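Local coordinates for cytochrome c552 (Thermochromatium tepidum, PDB 5ZE8), which carries five covalently bound c-type hemes and probably transfers electrons at low potential in a thermophilic purple sulfur photosynthetic bacterium, at residues 74-82 and 91-100. Sequence-based numbering, arbitrary orientation.
Sequences LFYQQEVGD and KKSGKFPLCL. With HEC (heme c), chain C.
Lys91 hydrogen-bonds to the last carbonyls of helix 70-79 while Pro97, Cys99 and Leu100 pack on Tyr76 and Val80, so the contact joins a helix end to the loop that leads from it into a heme attachment site. It illustrates how a helix terminus can be satisfied by a chain segment that returns to it. The Lys91 backbone N donates to Glu79 O at 2.8 Å, nearly straight at 172°. The extended side chain of Lys91 then runs back along the last turn, where Lys91 NZ meets a lone pair of Gln77 O in the carbonyl plane at 2.8 Å and bonds weakly to Gln78 O. A cation here probably suits the negative end of the helix dipole. Within the turn, the N atoms of Val80 and Gly81 reach Tyr76 O from opposite faces of its plane.

In the apolar half of the contact, Tyr76 CG stands anti to the backbone N (chi1 -174°), which sets the ring beside Leu100, whose CD2 lies 3.8 Å from Tyr76 CE2. Val80 CB covers one ring face; Val80 CG1 meets Pro97 CG at 3.6 Å, and Val80 CG2 lies 3.9 Å from Cys99 SG. Phe75 and Glu79 of the helix touch the same heme that Cys99 holds. Cys99 SG also approaches the Tyr76 ring obliquely, and the 1.9 Å covalent bond from Cys99 SG to heme CAB is the thioether linkage characteristic of a c-type cytochrome, here within one pocket of a multiheme protein.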
ATOM      1  N   LEU A  74       1.612 -10.781  12.289  1.00 14.55           N
ATOM      2  CA  LEU A  74       2.746 -10.945  13.221  1.00 15.95           C
ATOM      3  C   LEU A  74       2.781  -9.644  14.078  1.00 15.56           C
ATOM      4  O   LEU A  74       2.908  -9.663  15.323  1.00 17.29           O
ATOM      5  CB  LEU A  74       4.055 -11.118  12.424  1.00 20.82           C
ATOM      6  CG  LEU A  74       5.326 -11.537  13.198  1.00 29.08           C
ATOM      7  CD1 LEU A  74       6.449 -11.777  12.190  1.00 30.52           C
ATOM      8  CD2 LEU A  74       5.812 -10.626  14.302  1.00 34.03           C
ATOM      9  N   PHE A  75       2.720  -8.473  13.434  1.00 14.94           N
ATOM     10  CA  PHE A  75       2.790  -7.203  14.149  1.00 14.65           C
ATOM     11  C   PHE A  75       1.529  -7.027  15.034  1.00 14.26           C
ATOM     12  O   PHE A  75       1.621  -6.578  16.181  1.00 15.90           O
ATOM     13  CB  PHE A  75       2.931  -6.036  13.209  1.00 15.14           C
ATOM     14  CG  PHE A  75       4.295  -5.843  12.643  1.00 17.80           C
ATOM     15  CD1 PHE A  75       4.779  -6.605  11.624  1.00 17.98           C
ATOM     16  CD2 PHE A  75       5.144  -4.928  13.290  1.00 24.19           C
ATOM     17  CE1 PHE A  75       6.020  -6.367  11.094  1.00 20.63           C
ATOM     18  CE2 PHE A  75       6.388  -4.710  12.762  1.00 26.63           C
ATOM     19  CZ  PHE A  75       6.804  -5.410  11.670  1.00 20.02           C
ATOM     20  N   TYR A  76       0.344  -7.393  14.520  1.00 13.33           N
ATOM     21  CA  TYR A  76      -0.904  -7.312  15.288  1.00 12.77           C
ATOM     22  C   TYR A  76      -0.838  -8.178  16.560  1.00 14.35           C
ATOM     23  O   TYR A  76      -1.210  -7.669  17.674  1.00 14.94           O
ATOM     24  CB  TYR A  76      -2.115  -7.617  14.438  1.00 12.79           C
ATOM     25  CG  TYR A  76      -3.458  -7.423  15.114  1.00 11.62           C
ATOM     26  CD1 TYR A  76      -4.025  -8.400  15.955  1.00 12.35           C
ATOM     27  CD2 TYR A  76      -4.064  -6.233  15.069  1.00 12.43           C
ATOM     28  CE1 TYR A  76      -5.231  -8.221  16.588  1.00 11.52           C
ATOM     29  CE2 TYR A  76      -5.291  -6.038  15.672  1.00 11.18           C
ATOM     30  CZ  TYR A  76      -5.891  -7.036  16.388  1.00 11.78           C
ATOM     31  OH  TYR A  76      -7.070  -6.783  17.011  1.00 11.84           O
ATOM     32  N   GLN A  77      -0.304  -9.361  16.422  1.00 15.58           N
ATOM     33  CA  GLN A  77      -0.165 -10.250  17.602  1.00 16.82           C
ATOM     34  C   GLN A  77       0.766  -9.627  18.615  1.00 17.63           C
ATOM     35  O   GLN A  77       0.440  -9.705  19.870  1.00 18.62           O
ATOM     36  CB  GLN A  77       0.361 -11.604  17.155  1.00 19.47           C
ATOM     37  CG  GLN A  77       0.405 -12.715  18.238  1.00 23.26           C
ATOM     38  CD  GLN A  77      -0.937 -13.127  18.836  1.00 23.54           C
ATOM     39  OE1 GLN A  77      -1.839 -13.610  18.140  1.00 29.35           O
ATOM     40  NE2 GLN A  77      -1.043 -12.999  20.145  1.00 25.37           N
ATOM     41  N   GLN A  78       1.869  -9.075  18.128  1.00 16.76           N
ATOM     42  CA  GLN A  78       2.893  -8.498  19.004  1.00 21.39           C
ATOM     43  C   GLN A  78       2.403  -7.210  19.654  1.00 21.60           C
ATOM     44  O   GLN A  78       2.764  -6.928  20.815  1.00 24.77           O
ATOM     45  CB  GLN A  78       4.268  -8.304  18.295  1.00 25.61           C
ATOM     46  CG  GLN A  78       4.659  -6.841  17.925  1.00 35.31           C
ATOM     47  CD  GLN A  78       6.042  -6.548  17.239  1.00 44.83           C
ATOM     48  OE1 GLN A  78       6.970  -7.357  17.252  1.00 54.80           O
ATOM     49  NE2 GLN A  78       6.162  -5.318  16.657  1.00 45.17           N
ATOM     50  N   GLU A  79       1.621  -6.392  18.944  1.00 17.61           N
ATOM     51  CA  GLU A  79       1.234  -5.117  19.423  1.00 17.30           C
ATOM     52  C   GLU A  79      -0.148  -4.974  20.109  1.00 15.50           C
ATOM     53  O   GLU A  79      -0.392  -4.044  20.890  1.00 17.98           O
ATOM     54  CB  GLU A  79       1.278  -4.115  18.259  1.00 20.42           C
ATOM     55  CG  GLU A  79       2.683  -3.982  17.738  1.00 21.87           C
ATOM     56  CD  GLU A  79       2.862  -2.882  16.729  1.00 29.24           C
ATOM     57  OE1 GLU A  79       2.043  -1.982  16.715  1.00 38.94           O
ATOM     58  OE2 GLU A  79       3.850  -2.883  15.956  1.00 38.96           O
ATOM     59  N   VAL A  80      -1.001  -5.932  19.816  1.00 14.99           N
ATOM     60  CA  VAL A  80      -2.376  -5.945  20.260  1.00 14.50           C
ATOM     61  C   VAL A  80      -2.670  -7.281  20.920  1.00 15.32           C
ATOM     62  O   VAL A  80      -2.962  -7.315  22.156  1.00 18.01           O
ATOM     63  CB  VAL A  80      -3.409  -5.703  19.103  1.00 14.63           C
ATOM     64  CG1 VAL A  80      -4.853  -5.814  19.610  1.00 15.03           C
ATOM     65  CG2 VAL A  80      -3.124  -4.360  18.487  1.00 15.30           C
ATOM     66  N   GLY A  81      -2.629  -8.358  20.173  1.00 15.41           N
ATOM     67  CA  GLY A  81      -2.966  -9.681  20.705  1.00 17.02           C
ATOM     68  C   GLY A  81      -3.688 -10.542  19.730  1.00 16.91           C
ATOM     69  O   GLY A  81      -3.558 -10.397  18.502  1.00 16.37           O
ATOM     70  N   ASP A  82      -4.423 -11.529  20.235  1.00 16.68           N
ATOM     71  CA  ASP A  82      -5.041 -12.543  19.377  1.00 17.85           C
ATOM     72  C   ASP A  82      -6.158 -11.937  18.509  1.00 14.65           C
ATOM     73  O   ASP A  82      -7.105 -11.381  19.053  1.00 15.17           O
ATOM     74  CB  ASP A  82      -5.643 -13.594  20.277  1.00 20.90           C
ATOM     75  CG  ASP A  82      -6.105 -14.819  19.585  1.00 27.02           C
ATOM     76  OD1 ASP A  82      -6.546 -14.816  18.400  1.00 29.05           O
ATOM     77  OD2 ASP A  82      -6.016 -15.909  20.278  1.00 34.65           O
ATOM     78  N   LYS A  91      -1.420  -3.073  23.362  1.00 18.39           N
ATOM     79  CA  LYS A  91      -0.625  -3.480  24.557  1.00 20.01           C
ATOM     80  C   LYS A  91       0.072  -2.331  25.235  1.00 22.66           C
ATOM     81  O   LYS A  91       0.534  -2.511  26.371  1.00 26.04           O
ATOM     82  CB  LYS A  91       0.375  -4.561  24.207  1.00 21.35           C
ATOM     83  CG  LYS A  91      -0.235  -5.962  23.957  1.00 23.61           C
ATOM     84  CD  LYS A  91       0.859  -6.950  23.542  1.00 26.09           C
ATOM     85  CE  LYS A  91       0.337  -8.261  22.965  1.00 28.08           C
ATOM     86  NZ  LYS A  91       1.465  -9.091  22.428  1.00 33.02           N
ATOM     87  N   LYS A  92       0.178  -1.178  24.582  1.00 23.42           N
ATOM     88  CA  LYS A  92       0.770   0.074  25.152  1.00 22.46           C
ATOM     89  C   LYS A  92      -0.240   1.052  25.511  1.00 23.97           C
ATOM     90  O   LYS A  92      -0.220   1.442  26.698  1.00 26.99           O
ATOM     91  CB  LYS A  92       1.785   0.743  24.250  1.00 26.41           C
ATOM     92  CG  LYS A  92       2.905  -0.200  23.974  1.00 30.32           C
ATOM     93  CD  LYS A  92       4.118   0.538  23.499  1.00 38.09           C
ATOM     94  CE  LYS A  92       4.982   0.957  24.674  1.00 43.73           C
ATOM     95  NZ  LYS A  92       6.157   1.764  24.206  1.00 50.32           N
ATOM     96  N   SER A  93      -1.181   1.374  24.624  1.00 21.37           N
ATOM     97  CA  SER A  93      -2.135   2.417  24.859  1.00 21.39           C
ATOM     98  C   SER A  93      -3.388   1.945  25.627  1.00 19.42           C
ATOM     99  O   SER A  93      -4.132   2.786  26.142  1.00 22.89           O
ATOM    100  CB  SER A  93      -2.548   3.109  23.575  1.00 22.45           C
ATOM    101  OG  SER A  93      -3.575   2.327  22.906  1.00 21.05           O
ATOM    102  N   GLY A  94      -3.638   0.644  25.685  1.00 19.13           N
ATOM    103  CA  GLY A  94      -4.892   0.183  26.299  1.00 21.65           C
ATOM    104  C   GLY A  94      -6.217   0.538  25.622  1.00 19.52           C
ATOM    105  O   GLY A  94      -7.289   0.339  26.199  1.00 20.97           O
ATOM    106  N   LYS A  95      -6.154   1.083  24.404  1.00 18.18           N
ATOM    107  CA  LYS A  95      -7.351   1.556  23.675  1.00 18.40           C
ATOM    108  C   LYS A  95      -7.791   0.459  22.688  1.00 14.62           C
ATOM    109  O   LYS A  95      -7.029  -0.443  22.394  1.00 15.93           O
ATOM    110  CB  LYS A  95      -7.066   2.802  22.874  1.00 19.78           C
ATOM    111  CG  LYS A  95      -6.722   4.039  23.735  1.00 27.90           C
ATOM    112  CD  LYS A  95      -6.707   5.270  22.861  1.00 34.11           C
ATOM    113  CE  LYS A  95      -6.188   6.471  23.629  1.00 40.40           C
ATOM    114  NZ  LYS A  95      -5.796   7.509  22.625  1.00 48.62           N
ATOM    115  N   PHE A  96      -9.021   0.556  22.273  1.00 16.75           N
ATOM    116  CA  PHE A  96      -9.540  -0.277  21.173  1.00 14.39           C
ATOM    117  C   PHE A  96      -8.485  -0.231  20.061  1.00 13.95           C
ATOM    118  O   PHE A  96      -7.953   0.840  19.698  1.00 15.10           O
ATOM    119  CB  PHE A  96     -10.875   0.265  20.680  1.00 14.40           C
ATOM    120  CG  PHE A  96     -11.527  -0.588  19.621  1.00 13.58           C
ATOM    121  CD1 PHE A  96     -12.271  -1.640  19.996  1.00 12.21           C
ATOM    122  CD2 PHE A  96     -11.306  -0.346  18.288  1.00 13.19           C
ATOM    123  CE1 PHE A  96     -12.866  -2.485  19.077  1.00 11.32           C
ATOM    124  CE2 PHE A  96     -11.889  -1.152  17.337  1.00 12.21           C
ATOM    125  CZ  PHE A  96     -12.642  -2.226  17.741  1.00 12.32           C
ATOM    126  N   PRO A  97      -8.171  -1.363  19.464  1.00 12.89           N
ATOM    127  CA  PRO A  97      -6.991  -1.404  18.579  1.00 13.04           C
ATOM    128  C   PRO A  97      -7.142  -0.517  17.330  1.00 12.97           C
ATOM    129  O   PRO A  97      -8.004  -0.808  16.437  1.00 12.61           O
ATOM    130  CB  PRO A  97      -6.904  -2.873  18.210  1.00 14.56           C
ATOM    131  CG  PRO A  97      -7.657  -3.625  19.315  1.00 14.69           C
ATOM    132  CD  PRO A  97      -8.734  -2.710  19.677  1.00 13.12           C
ATOM    133  N   LEU A  98      -6.283   0.498  17.180  1.00 12.69           N
ATOM    134  CA  LEU A  98      -6.445   1.443  16.117  1.00 12.24           C
ATOM    135  C   LEU A  98      -6.221   0.784  14.741  1.00 12.75           C
ATOM    136  O   LEU A  98      -6.764   1.280  13.730  1.00 11.31           O
ATOM    137  CB  LEU A  98      -5.512   2.667  16.254  1.00 14.87           C
ATOM    138  CG  LEU A  98      -4.038   2.420  15.960  1.00 14.47           C
ATOM    139  CD1 LEU A  98      -3.329   3.754  15.835  1.00 18.27           C
ATOM    140  CD2 LEU A  98      -3.223   1.528  16.878  1.00 16.42           C
ATOM    141  N   CYS A  99      -5.461  -0.337  14.695  1.00 12.60           N
ATOM    142  CA  CYS A  99      -5.235  -1.075  13.471  1.00 11.62           C
ATOM    143  C   CYS A  99      -6.546  -1.354  12.759  1.00 10.68           C
ATOM    144  O   CYS A  99      -6.617  -1.422  11.544  1.00 10.05           O
ATOM    145  CB  CYS A  99      -4.530  -2.381  13.752  1.00 11.43           C
ATOM    146  SG  CYS A  99      -3.319  -2.416  15.099  1.00 13.53           S
ATOM    147  N   LEU A 100      -7.600  -1.696  13.550  1.00  9.96           N
ATOM    148  CA  LEU A 100      -8.830  -2.191  12.970  1.00 10.33           C
ATOM    149  C   LEU A 100      -9.550  -1.118  12.149  1.00  9.91           C
ATOM    150  O   LEU A 100     -10.354  -1.430  11.279  1.00 10.89           O
ATOM    151  CB  LEU A 100      -9.702  -2.821  13.998  1.00 11.76           C
ATOM    152  CG  LEU A 100      -9.080  -3.934  14.811  1.00 10.22           C
ATOM    153  CD1 LEU A 100     -10.021  -4.333  15.929  1.00 12.99           C
ATOM    154  CD2 LEU A 100      -8.495  -5.043  13.988  1.00 10.58           C
TER
HETATM  155 FE   HEC C 502      -1.246  -1.009   8.991  1.00 10.52          FE
HETATM  156  CHA HEC C 502       0.317  -2.095   6.116  1.00 11.37           C
HETATM  157  CHB HEC C 502       0.532  -3.289  10.772  1.00 12.99           C
HETATM  158  CHC HEC C 502      -2.487   0.235  11.839  1.00 11.43           C
HETATM  159  CHD HEC C 502      -3.014   1.275   7.227  1.00  9.89           C
HETATM  160  NA  HEC C 502       0.127  -2.368   8.616  1.00 12.34           N
HETATM  161  C1A HEC C 502       0.650  -2.699   7.326  1.00 11.29           C
HETATM  162  C2A HEC C 502       1.750  -3.619   7.443  1.00 13.49           C
HETATM  163  C3A HEC C 502       1.839  -3.935   8.733  1.00 13.49           C
HETATM  164  C4A HEC C 502       0.864  -3.162   9.437  1.00 12.71           C
HETATM  165  CMA HEC C 502       2.822  -4.850   9.391  1.00 14.14           C
HETATM  166  CAA HEC C 502       2.505  -4.242   6.331  1.00 12.08           C
HETATM  167  CBA HEC C 502       1.642  -5.409   5.776  1.00 11.47           C
HETATM  168  CGA HEC C 502       2.171  -6.174   4.605  1.00 11.50           C
HETATM  169  O1A HEC C 502       1.595  -7.222   4.128  1.00 12.95           O
HETATM  170  O2A HEC C 502       3.233  -5.817   3.999  1.00 12.93           O
HETATM  171  NB  HEC C 502      -1.057  -1.537  10.952  1.00 10.91           N
HETATM  172  C1B HEC C 502      -0.352  -2.520  11.466  1.00 12.94           C
HETATM  173  C2B HEC C 502      -0.629  -2.613  12.864  1.00 12.31           C
HETATM  174  C3B HEC C 502      -1.434  -1.595  13.256  1.00 12.73           C
HETATM  175  C4B HEC C 502      -1.688  -0.874  11.976  1.00 12.98           C
HETATM  176  CMB HEC C 502      -0.018  -3.656  13.740  1.00 13.65           C
HETATM  177  CAB HEC C 502      -1.953  -1.190  14.567  1.00 13.10           C
HETATM  178  CBB HEC C 502      -1.031  -1.181  15.642  1.00 13.39           C
HETATM  179  NC  HEC C 502      -2.482   0.472   9.445  1.00 11.39           N
HETATM  180  C1C HEC C 502      -2.873   0.932  10.724  1.00 10.03           C
HETATM  181  C2C HEC C 502      -3.732   2.062  10.650  1.00  9.80           C
HETATM  182  C3C HEC C 502      -3.938   2.322   9.315  1.00  9.94           C
HETATM  183  C4C HEC C 502      -3.158   1.312   8.599  1.00  9.06           C
HETATM  184  CMC HEC C 502      -4.360   2.745  11.810  1.00  9.38           C
HETATM  185  CAC HEC C 502      -4.754   3.380   8.690  1.00 10.04           C
HETATM  186  CBC HEC C 502      -4.455   4.704   9.114  1.00 11.67           C
HETATM  187  ND  HEC C 502      -1.380  -0.566   7.095  1.00 10.35           N
HETATM  188  C1D HEC C 502      -2.172   0.368   6.510  1.00 10.18           C
HETATM  189  C2D HEC C 502      -1.977   0.442   5.086  1.00 11.62           C
HETATM  190  C3D HEC C 502      -1.018  -0.431   4.785  1.00 11.32           C
HETATM  191  C4D HEC C 502      -0.638  -1.070   6.050  1.00 12.31           C
HETATM  192  CMD HEC C 502      -2.670   1.397   4.174  1.00 11.37           C
HETATM  193  CAD HEC C 502      -0.457  -0.756   3.393  1.00 11.41           C
HETATM  194  CBD HEC C 502       0.760   0.097   3.264  1.00 12.16           C
HETATM  195  CGD HEC C 502       1.532  -0.127   1.962  1.00 11.75           C
HETATM  196  O1D HEC C 502       1.089  -0.752   1.038  1.00 12.67           O
HETATM  197  O2D HEC C 502       2.729   0.315   1.870  1.00 12.67           O